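Side-chain contacts in cytoplasmic export protein 1 (Saccharomyces cerevisiae, PDB 3VWA), which binds tRNA as a component of the nuclear tRNA export machinery and may hand aminoacylated tRNAs on to the translation machinery: residues 248-253 with 289-294; 141-146 with 242-247. All blocks are in the same frame, centred on the assembly; numbering follows the deposited sequence.

Contact 1: 248-253 with 289-294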
ATOM      1  N   ARG A 248     -17.991   4.562   6.266  1.00 28.68           N
ATOM      2  CA  ARG A 248     -18.220   4.742   7.691  1.00 35.34           C
ATOM      3  C   ARG A 248     -19.374   3.942   8.252  1.00 32.75           C
ATOM      4  O   ARG A 248     -19.371   3.676   9.424  1.00 36.24           O
ATOM      5  CB  ARG A 248     -18.608   6.176   7.981  1.00 37.58           C
ATOM      6  CG  ARG A 248     -17.546   7.042   8.592  1.00 45.57           C
ATOM      7  CD  ARG A 248     -18.043   8.459   8.377  1.00 53.65           C
ATOM      8  NE  ARG A 248     -18.291   9.183   9.612  1.00 60.21           N
ATOM      9  CZ  ARG A 248     -19.041  10.281   9.702  1.00 69.94           C
ATOM     10  NH1 ARG A 248     -19.180  10.885  10.878  1.00 70.77           N
ATOM     11  NH2 ARG A 248     -19.657  10.778   8.631  1.00 69.02           N
ATOM     12  N   GLU A 249     -20.353   3.618   7.412  1.00 31.81           N
ATOM     13  CA  GLU A 249     -21.560   2.911   7.807  1.00 31.78           C
ATOM     14  C   GLU A 249     -21.458   1.457   7.446  1.00 27.23           C
ATOM     15  O   GLU A 249     -22.406   0.690   7.613  1.00 26.99           O
ATOM     16  CB  GLU A 249     -22.757   3.516   7.072  1.00 32.65           C
ATOM     17  CG  GLU A 249     -23.300   4.739   7.779  1.00 40.95           C
ATOM     18  CD  GLU A 249     -24.525   5.328   7.104  1.00 44.10           C
ATOM     19  OE1 GLU A 249     -25.254   4.623   6.368  1.00 49.27           O
ATOM     20  OE2 GLU A 249     -24.764   6.516   7.329  1.00 51.46           O
ATOM     21  N   LEU A 250     -20.299   1.062   6.953  1.00 26.21           N
ATOM     22  CA  LEU A 250     -20.142  -0.282   6.458  1.00 28.39           C
ATOM     23  C   LEU A 250     -20.646  -1.328   7.457  1.00 31.31           C
ATOM     24  O   LEU A 250     -21.332  -2.242   7.062  1.00 27.33           O
ATOM     25  CB  LEU A 250     -18.682  -0.559   6.078  1.00 27.33           C
ATOM     26  CG  LEU A 250     -18.400  -1.812   5.285  1.00 24.12           C
ATOM     27  CD1 LEU A 250     -19.027  -1.821   3.867  1.00 22.79           C
ATOM     28  CD2 LEU A 250     -16.903  -2.034   5.190  1.00 25.41           C
ATOM     29  N   HIS A 251     -20.313  -1.180   8.737  1.00 30.99           N
ATOM     30  CA  HIS A 251     -20.653  -2.224   9.682  1.00 36.25           C
ATOM     31  C   HIS A 251     -22.043  -2.206  10.249  1.00 35.29           C
ATOM     32  O   HIS A 251     -22.359  -2.980  11.115  1.00 41.15           O
ATOM     33  CB  HIS A 251     -19.586  -2.281  10.743  1.00 37.67           C
ATOM     34  CG  HIS A 251     -18.243  -2.592  10.163  1.00 38.40           C
ATOM     35  ND1 HIS A 251     -17.993  -3.764   9.531  1.00 39.23           N
ATOM     36  CD2 HIS A 251     -17.069  -1.833  10.076  1.00 41.98           C
ATOM     37  CE1 HIS A 251     -16.723  -3.778   9.094  1.00 42.13           C
ATOM     38  NE2 HIS A 251     -16.151  -2.590   9.427  1.00 40.82           N
ATOM     39  N   ILE A 252     -22.889  -1.313   9.776  1.00 30.11           N
ATOM     40  CA  ILE A 252     -24.278  -1.415  10.103  1.00 28.91           C
ATOM     41  C   ILE A 252     -25.081  -1.971   8.953  1.00 30.23           C
ATOM     42  O   ILE A 252     -26.252  -2.190   9.096  1.00 33.56           O
ATOM     43  CB  ILE A 252     -24.877  -0.081  10.598  1.00 31.42           C
ATOM     44  CG1 ILE A 252     -25.048   0.901   9.432  1.00 26.51           C
ATOM     45  CG2 ILE A 252     -24.081   0.422  11.813  1.00 25.33           C
ATOM     46  CD1 ILE A 252     -26.003   2.056   9.757  1.00 29.47           C
ATOM     47  N   LYS A 253     -24.441  -2.257   7.828  1.00 28.65           N
ATOM     48  CA  LYS A 253     -25.151  -2.791   6.703  1.00 28.29           C
ATOM     49  C   LYS A 253     -25.165  -4.312   6.803  1.00 26.43           C
ATOM     50  O   LYS A 253     -24.252  -4.921   7.296  1.00 24.91           O
ATOM     51  CB  LYS A 253     -24.466  -2.350   5.372  1.00 25.13           C
ATOM     52  CG  LYS A 253     -24.604  -0.862   5.096  1.00 23.97           C
ATOM     53  CD  LYS A 253     -23.540  -0.362   4.132  1.00 25.83           C
ATOM     54  CE  LYS A 253     -23.602   1.162   3.899  1.00 24.46           C
ATOM     55  NZ  LYS A 253     -24.996   1.507   3.433  1.00 29.17           N
ATOM     56  N   ILE A 289      -8.509  -0.816   2.125  1.00 24.75           N
ATOM     57  CA  ILE A 289      -7.912  -2.123   1.825  1.00 24.03           C
ATOM     58  C   ILE A 289      -8.307  -3.257   2.807  1.00 26.32           C
ATOM     59  O   ILE A 289      -8.628  -4.355   2.374  1.00 30.06           O
ATOM     60  CB  ILE A 289      -6.362  -2.062   1.696  1.00 22.80           C
ATOM     61  CG1 ILE A 289      -5.901  -1.349   0.391  1.00 23.46           C
ATOM     62  CG2 ILE A 289      -5.808  -3.445   1.626  1.00 22.54           C
ATOM     63  CD1 ILE A 289      -4.400  -1.085   0.366  1.00 19.33           C
ATOM     64  N   PRO A 290      -8.186  -3.027   4.129  1.00 27.39           N
ATOM     65  CA  PRO A 290      -8.556  -4.058   5.045  1.00 26.09           C
ATOM     66  C   PRO A 290     -10.038  -4.397   4.991  1.00 28.28           C
ATOM     67  O   PRO A 290     -10.361  -5.571   5.121  1.00 27.31           O
ATOM     68  CB  PRO A 290      -8.156  -3.506   6.449  1.00 31.32           C
ATOM     69  CG  PRO A 290      -7.595  -2.156   6.246  1.00 31.71           C
ATOM     70  CD  PRO A 290      -7.636  -1.816   4.780  1.00 28.55           C
ATOM     71  N   GLU A 291     -10.930  -3.421   4.787  1.00 25.77           N
ATOM     72  CA  GLU A 291     -12.358  -3.755   4.590  1.00 27.12           C
ATOM     73  C   GLU A 291     -12.629  -4.582   3.323  1.00 31.73           C
ATOM     74  O   GLU A 291     -13.382  -5.582   3.379  1.00 32.51           O
ATOM     75  CB  GLU A 291     -13.261  -2.496   4.594  1.00 29.33           C
ATOM     76  CG  GLU A 291     -13.211  -1.676   5.882  1.00 27.44           C
ATOM     77  CD  GLU A 291     -13.826  -2.369   7.112  1.00 34.57           C
ATOM     78  OE1 GLU A 291     -14.115  -3.603   7.092  1.00 39.41           O
ATOM     79  OE2 GLU A 291     -14.042  -1.666   8.122  1.00 37.46           O
ATOM     80  N   LEU A 292     -12.022  -4.203   2.187  1.00 25.24           N
ATOM     81  CA  LEU A 292     -12.121  -5.054   0.991  1.00 25.93           C
ATOM     82  C   LEU A 292     -11.616  -6.438   1.253  1.00 23.02           C
ATOM     83  O   LEU A 292     -12.240  -7.420   0.894  1.00 22.86           O
ATOM     84  CB  LEU A 292     -11.224  -4.552  -0.142  1.00 24.12           C
ATOM     85  CG  LEU A 292     -11.892  -4.260  -1.471  1.00 27.16           C
ATOM     86  CD1 LEU A 292     -10.946  -3.903  -2.627  1.00 25.37           C
ATOM     87  CD2 LEU A 292     -13.002  -5.257  -1.863  1.00 26.38           C
ATOM     88  N   CYS A 293     -10.437  -6.516   1.830  1.00 26.36           N
ATOM     89  CA  CYS A 293      -9.851  -7.818   2.133  1.00 28.66           C
ATOM     90  C   CYS A 293     -10.839  -8.664   2.927  1.00 28.55           C
ATOM     91  O   CYS A 293     -11.091  -9.805   2.562  1.00 34.61           O
ATOM     92  CB  CYS A 293      -8.529  -7.668   2.873  1.00 28.39           C
ATOM     93  SG  CYS A 293      -7.173  -7.053   1.823  1.00 34.25           S
ATOM     94  N   GLU A 294     -11.456  -8.098   3.957  1.00 30.31           N
ATOM     95  CA  GLU A 294     -12.484  -8.827   4.710  1.00 31.64           C
ATOM     96  C   GLU A 294     -13.619  -9.313   3.816  1.00 30.34           C
ATOM     97  O   GLU A 294     -14.110 -10.448   3.959  1.00 29.48           O
ATOM     98  CB  GLU A 294     -13.055  -7.946   5.848  1.00 32.61           C
ATOM     99  CG  GLU A 294     -12.219  -7.979   7.111  1.00 39.58           C
ATOM    100  CD  GLU A 294     -12.000  -9.414   7.556  1.00 42.38           C
ATOM    101  OE1 GLU A 294     -13.010 -10.169   7.667  1.00 44.38           O
ATOM    102  OE2 GLU A 294     -10.816  -9.783   7.738  1.00 45.64           O
TER
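Leu-250 and His-251, on the short 3-10 turn 250-252 that follows helix 239-248, face one turn of helix 283-303, and the backbones come nearest at Leu-250 and Glu-291, whose CA atoms lie 8.7 Å apart. That spacing is bridged by side chains alone. Glu-291 sets out toward the turn and bends at its second torsion (chi2 -68°), which brings the carboxylate round to the imidazole of His-251. The two groups come from opposite directions, their planes 49° apart. NE2 of His-251 donates a hydrogen bond to Glu-291 OE2, a short one at 2.6 Å and moderately bent, with an N-H...O angle of 149°. The oxygen sits at the ring edge, somewhat tilted from the imidazole plane, and is met on its syn side with the nitrogen well out of the carboxylate plane.

Beside this polar pair, Leu-250 lies against the chain of the same glutamate, from CB to the carboxylate carbon. Its CD2 methyl is 3.7 Å from Glu-291 CB and 3.6 Å from Glu-291 CD, the two chains sliding past each other in opposite directions. The leucine is buried and also packs on Lys-258 and Val-261 of helix 255-271, whereas the histidine is exposed. With an alanine at Glu-291, the His-251 imidazole would probably lose its acceptor and be freer to turn, and the Leu-250 methyl would keep only CB to touch. On the far side of helix 283-303, Leu-292 packs on Phe-324, Ile-327 and Val-328 of helix 321-335. The arrangement is a histidine-carboxylate hydrogen bond joining an interhelical turn to a neighbouring helix, in the helical region that follows the strands of what is probably the kinase-like domain.

Contact 2: 141-146 with 242-247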
ATOM      1  N   LYS A 141      -6.796   6.022   9.980  1.00 28.94           N
ATOM      2  CA  LYS A 141      -7.726   5.788   8.878  1.00 28.43           C
ATOM      3  C   LYS A 141      -7.771   6.974   7.926  1.00 28.26           C
ATOM      4  O   LYS A 141      -8.674   7.098   7.104  1.00 27.41           O
ATOM      5  CB  LYS A 141      -9.085   5.500   9.458  1.00 30.87           C
ATOM      6  CG  LYS A 141      -9.163   4.109  10.101  1.00 36.12           C
ATOM      7  CD  LYS A 141     -10.616   3.662  10.237  1.00 40.42           C
ATOM      8  CE  LYS A 141     -10.710   2.203  10.687  1.00 45.59           C
ATOM      9  NZ  LYS A 141     -11.815   1.946  11.661  1.00 45.49           N
ATOM     10  N   GLY A 142      -6.806   7.883   8.054  1.00 28.66           N
ATOM     11  CA  GLY A 142      -6.629   8.938   7.042  1.00 26.36           C
ATOM     12  C   GLY A 142      -7.604  10.093   7.224  1.00 29.25           C
ATOM     13  O   GLY A 142      -7.646  11.005   6.398  1.00 27.68           O
ATOM     14  N   GLU A 143      -8.360  10.064   8.321  1.00 25.36           N
ATOM     15  CA  GLU A 143      -9.393  11.044   8.564  1.00 28.69           C
ATOM     16  C   GLU A 143      -8.757  12.193   9.332  1.00 24.93           C
ATOM     17  O   GLU A 143      -7.872  11.999  10.198  1.00 25.75           O
ATOM     18  CB  GLU A 143     -10.560  10.470   9.426  1.00 28.92           C
ATOM     19  CG  GLU A 143     -11.384   9.311   8.854  1.00 29.70           C
ATOM     20  CD  GLU A 143     -12.292   8.661   9.938  1.00 32.27           C
ATOM     21  OE1 GLU A 143     -11.746   8.250  10.985  1.00 33.05           O
ATOM     22  OE2 GLU A 143     -13.536   8.600   9.799  1.00 27.93           O
ATOM     23  N   TRP A 144      -9.286  13.377   9.083  1.00 23.38           N
ATOM     24  CA  TRP A 144      -8.677  14.595   9.628  1.00 26.91           C
ATOM     25  C   TRP A 144      -9.260  14.805  10.968  1.00 25.79           C
ATOM     26  O   TRP A 144     -10.474  14.907  11.070  1.00 24.27           O
ATOM     27  CB  TRP A 144      -8.993  15.807   8.725  1.00 25.77           C
ATOM     28  CG  TRP A 144      -8.275  15.731   7.395  1.00 28.38           C
ATOM     29  CD1 TRP A 144      -7.634  14.620   6.841  1.00 26.00           C
ATOM     30  CD2 TRP A 144      -8.115  16.800   6.415  1.00 27.61           C
ATOM     31  NE1 TRP A 144      -7.081  14.927   5.649  1.00 29.57           N
ATOM     32  CE2 TRP A 144      -7.330  16.229   5.321  1.00 30.90           C
ATOM     33  CE3 TRP A 144      -8.523  18.149   6.341  1.00 29.79           C
ATOM     34  CZ2 TRP A 144      -6.995  16.979   4.170  1.00 29.07           C
ATOM     35  CZ3 TRP A 144      -8.197  18.900   5.173  1.00 26.40           C
ATOM     36  CH2 TRP A 144      -7.442  18.316   4.121  1.00 31.33           C
ATOM     37  N   VAL A 145      -8.382  14.885  11.975  1.00 26.13           N
ATOM     38  CA  VAL A 145      -8.709  15.126  13.391  1.00 26.14           C
ATOM     39  C   VAL A 145      -8.057  16.425  14.012  1.00 29.98           C
ATOM     40  O   VAL A 145      -7.057  16.941  13.497  1.00 29.33           O
ATOM     41  CB  VAL A 145      -8.457  13.849  14.252  1.00 28.29           C
ATOM     42  CG1 VAL A 145      -9.465  12.740  13.892  1.00 29.06           C
ATOM     43  CG2 VAL A 145      -7.013  13.321  14.105  1.00 24.88           C
ATOM     44  N   LEU A 146      -8.616  16.922  15.124  1.00 26.90           N
ATOM     45  CA  LEU A 146      -8.249  18.228  15.657  1.00 28.95           C
ATOM     46  C   LEU A 146      -7.578  18.140  17.011  1.00 32.51           C
ATOM     47  O   LEU A 146      -7.937  17.339  17.872  1.00 33.04           O
ATOM     48  CB  LEU A 146      -9.471  19.152  15.770  1.00 27.29           C
ATOM     49  CG  LEU A 146      -9.923  19.791  14.447  1.00 29.90           C
ATOM     50  CD1 LEU A 146     -11.265  20.530  14.585  1.00 28.92           C
ATOM     51  CD2 LEU A 146      -8.824  20.700  13.868  1.00 26.13           C
ATOM     52  N   ASN A 242     -19.426  11.240  -0.671  1.00 36.34           N
ATOM     53  CA  ASN A 242     -20.447  10.190  -0.619  1.00 37.02           C
ATOM     54  C   ASN A 242     -19.850   8.818  -0.299  1.00 31.17           C
ATOM     55  O   ASN A 242     -20.394   8.047   0.469  1.00 29.96           O
ATOM     56  CB  ASN A 242     -21.223  10.116  -1.940  1.00 41.72           C
ATOM     57  CG  ASN A 242     -21.967  11.419  -2.260  1.00 50.74           C
ATOM     58  OD1 ASN A 242     -21.435  12.305  -2.942  1.00 46.54           O
ATOM     59  ND2 ASN A 242     -23.200  11.553  -1.734  1.00 50.91           N
ATOM     60  N   PHE A 243     -18.740   8.475  -0.915  1.00 27.07           N
ATOM     61  CA  PHE A 243     -18.242   7.141  -0.685  1.00 25.80           C
ATOM     62  C   PHE A 243     -17.803   6.928   0.796  1.00 26.47           C
ATOM     63  O   PHE A 243     -18.043   5.874   1.397  1.00 22.25           O
ATOM     64  CB  PHE A 243     -17.179   6.789  -1.694  1.00 23.46           C
ATOM     65  CG  PHE A 243     -16.522   5.492  -1.434  1.00 21.92           C
ATOM     66  CD1 PHE A 243     -17.194   4.302  -1.683  1.00 24.28           C
ATOM     67  CD2 PHE A 243     -15.268   5.453  -0.850  1.00 24.08           C
ATOM     68  CE1 PHE A 243     -16.593   3.117  -1.389  1.00 22.68           C
ATOM     69  CE2 PHE A 243     -14.640   4.264  -0.582  1.00 22.49           C
ATOM     70  CZ  PHE A 243     -15.310   3.087  -0.848  1.00 21.37           C
ATOM     71  N   TYR A 244     -17.223   7.966   1.371  1.00 24.71           N
ATOM     72  CA  TYR A 244     -16.775   7.950   2.706  1.00 26.79           C
ATOM     73  C   TYR A 244     -17.963   7.719   3.688  1.00 27.09           C
ATOM     74  O   TYR A 244     -17.846   6.993   4.624  1.00 27.13           O
ATOM     75  CB  TYR A 244     -16.071   9.274   2.971  1.00 25.46           C
ATOM     76  CG  TYR A 244     -15.713   9.470   4.417  1.00 23.49           C
ATOM     77  CD1 TYR A 244     -14.686   8.723   5.008  1.00 22.99           C
ATOM     78  CD2 TYR A 244     -16.415  10.377   5.198  1.00 26.17           C
ATOM     79  CE1 TYR A 244     -14.358   8.885   6.329  1.00 22.00           C
ATOM     80  CE2 TYR A 244     -16.094  10.561   6.529  1.00 26.63           C
ATOM     81  CZ  TYR A 244     -15.050   9.788   7.073  1.00 26.92           C
ATOM     82  OH  TYR A 244     -14.679   9.957   8.372  1.00 32.83           O
ATOM     83  N   GLN A 245     -19.096   8.340   3.441  1.00 29.06           N
ATOM     84  CA  GLN A 245     -20.275   8.089   4.215  1.00 34.71           C
ATOM     85  C   GLN A 245     -20.734   6.610   4.192  1.00 36.66           C
ATOM     86  O   GLN A 245     -21.123   6.080   5.247  1.00 34.34           O
ATOM     87  CB  GLN A 245     -21.405   9.046   3.813  1.00 40.45           C
ATOM     88  CG  GLN A 245     -22.671   8.878   4.625  1.00 50.46           C
ATOM     89  CD  GLN A 245     -23.863   9.644   4.076  1.00 59.22           C
ATOM     90  OE1 GLN A 245     -23.717  10.727   3.494  1.00 70.32           O
ATOM     91  NE2 GLN A 245     -25.058   9.090   4.275  1.00 60.88           N
ATOM     92  N   GLU A 246     -20.699   5.978   3.012  1.00 29.54           N
ATOM     93  CA  GLU A 246     -20.964   4.549   2.869  1.00 31.39           C
ATOM     94  C   GLU A 246     -19.974   3.746   3.690  1.00 31.06           C
ATOM     95  O   GLU A 246     -20.364   2.849   4.446  1.00 29.45           O
ATOM     96  CB  GLU A 246     -20.819   4.083   1.405  1.00 31.57           C
ATOM     97  CG  GLU A 246     -21.928   4.447   0.453  1.00 31.94           C
ATOM     98  CD  GLU A 246     -21.578   4.045  -0.973  1.00 32.67           C
ATOM     99  OE1 GLU A 246     -21.735   2.862  -1.339  1.00 30.60           O
ATOM    100  OE2 GLU A 246     -21.142   4.926  -1.746  1.00 38.00           O
ATOM    101  N   LEU A 247     -18.693   4.084   3.548  1.00 27.48           N
ATOM    102  CA  LEU A 247     -17.629   3.373   4.191  1.00 29.42           C
ATOM    103  C   LEU A 247     -17.791   3.376   5.704  1.00 31.04           C
ATOM    104  O   LEU A 247     -17.734   2.314   6.340  1.00 30.23           O
ATOM    105  CB  LEU A 247     -16.302   4.023   3.828  1.00 31.65           C
ATOM    106  CG  LEU A 247     -15.080   3.131   3.719  1.00 36.57           C
ATOM    107  CD1 LEU A 247     -15.363   1.895   2.880  1.00 35.97           C
ATOM    108  CD2 LEU A 247     -13.965   3.982   3.072  1.00 38.61           C
TER
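Glu-143 and Tyr-244 carry this contact, which joins the residues leading into strand 144-146, an outer strand of a small three-stranded antiparallel sheet in what is probably the kinase-like domain, to helix 239-248. Both side chains start out toward the opposite segment and bridge a CA-CA spacing of 9.9 Å. The tyrosine ring is swung out with CG anti to the backbone N (chi1 172°), its hydroxyl leading, while the glutamate chain runs extended beyond CG and crosses it at about a right angle. As modelled, OE2 of Glu-143 lies at the ring edge, but it comes too close to the hydroxyl for the carboxylate's exact position to be trusted.

Tyr-244 is buried, and helix 106-122 flanks the pair: Gln-115 touches both side chains, and Leu-111 packs on the tyrosine. Gln-115 OE1 also accepts a hydrogen bond from the backbone N of Trp-144, so this helix meets both segments. Next to the tyrosine, Phe-243 turns to Val-261, Met-262 and Leu-265 of helix 255-271. CG of the glutamate reaches the hydroxyl end of the ring, with Glu-143 CG 3.9 Å from Tyr-244 CE1.

In the fold
From the N terminus the chain first forms the strands and helices of what is probably the kinase-like domain. Residues 141-146 enter its small sheet, and a largely helical excursion of 95 residues then returns through helix 239-248, where contact 2 closes. Contact 1 opens in the turn just after that helix and closes on helix 283-303 after 35 intervening residues, which include helix 255-271. The two are therefore in series, neither nested nor crossed, with centres about 12 Å apart; Lys-253 of contact 1 packs against the backbone of Glu-246 in contact 2. Helix 239-248 and the turn after it thus link the loop leading into the small sheet to helix 283-303, well ahead of the HEAT repeats at 381-419 and 494-530.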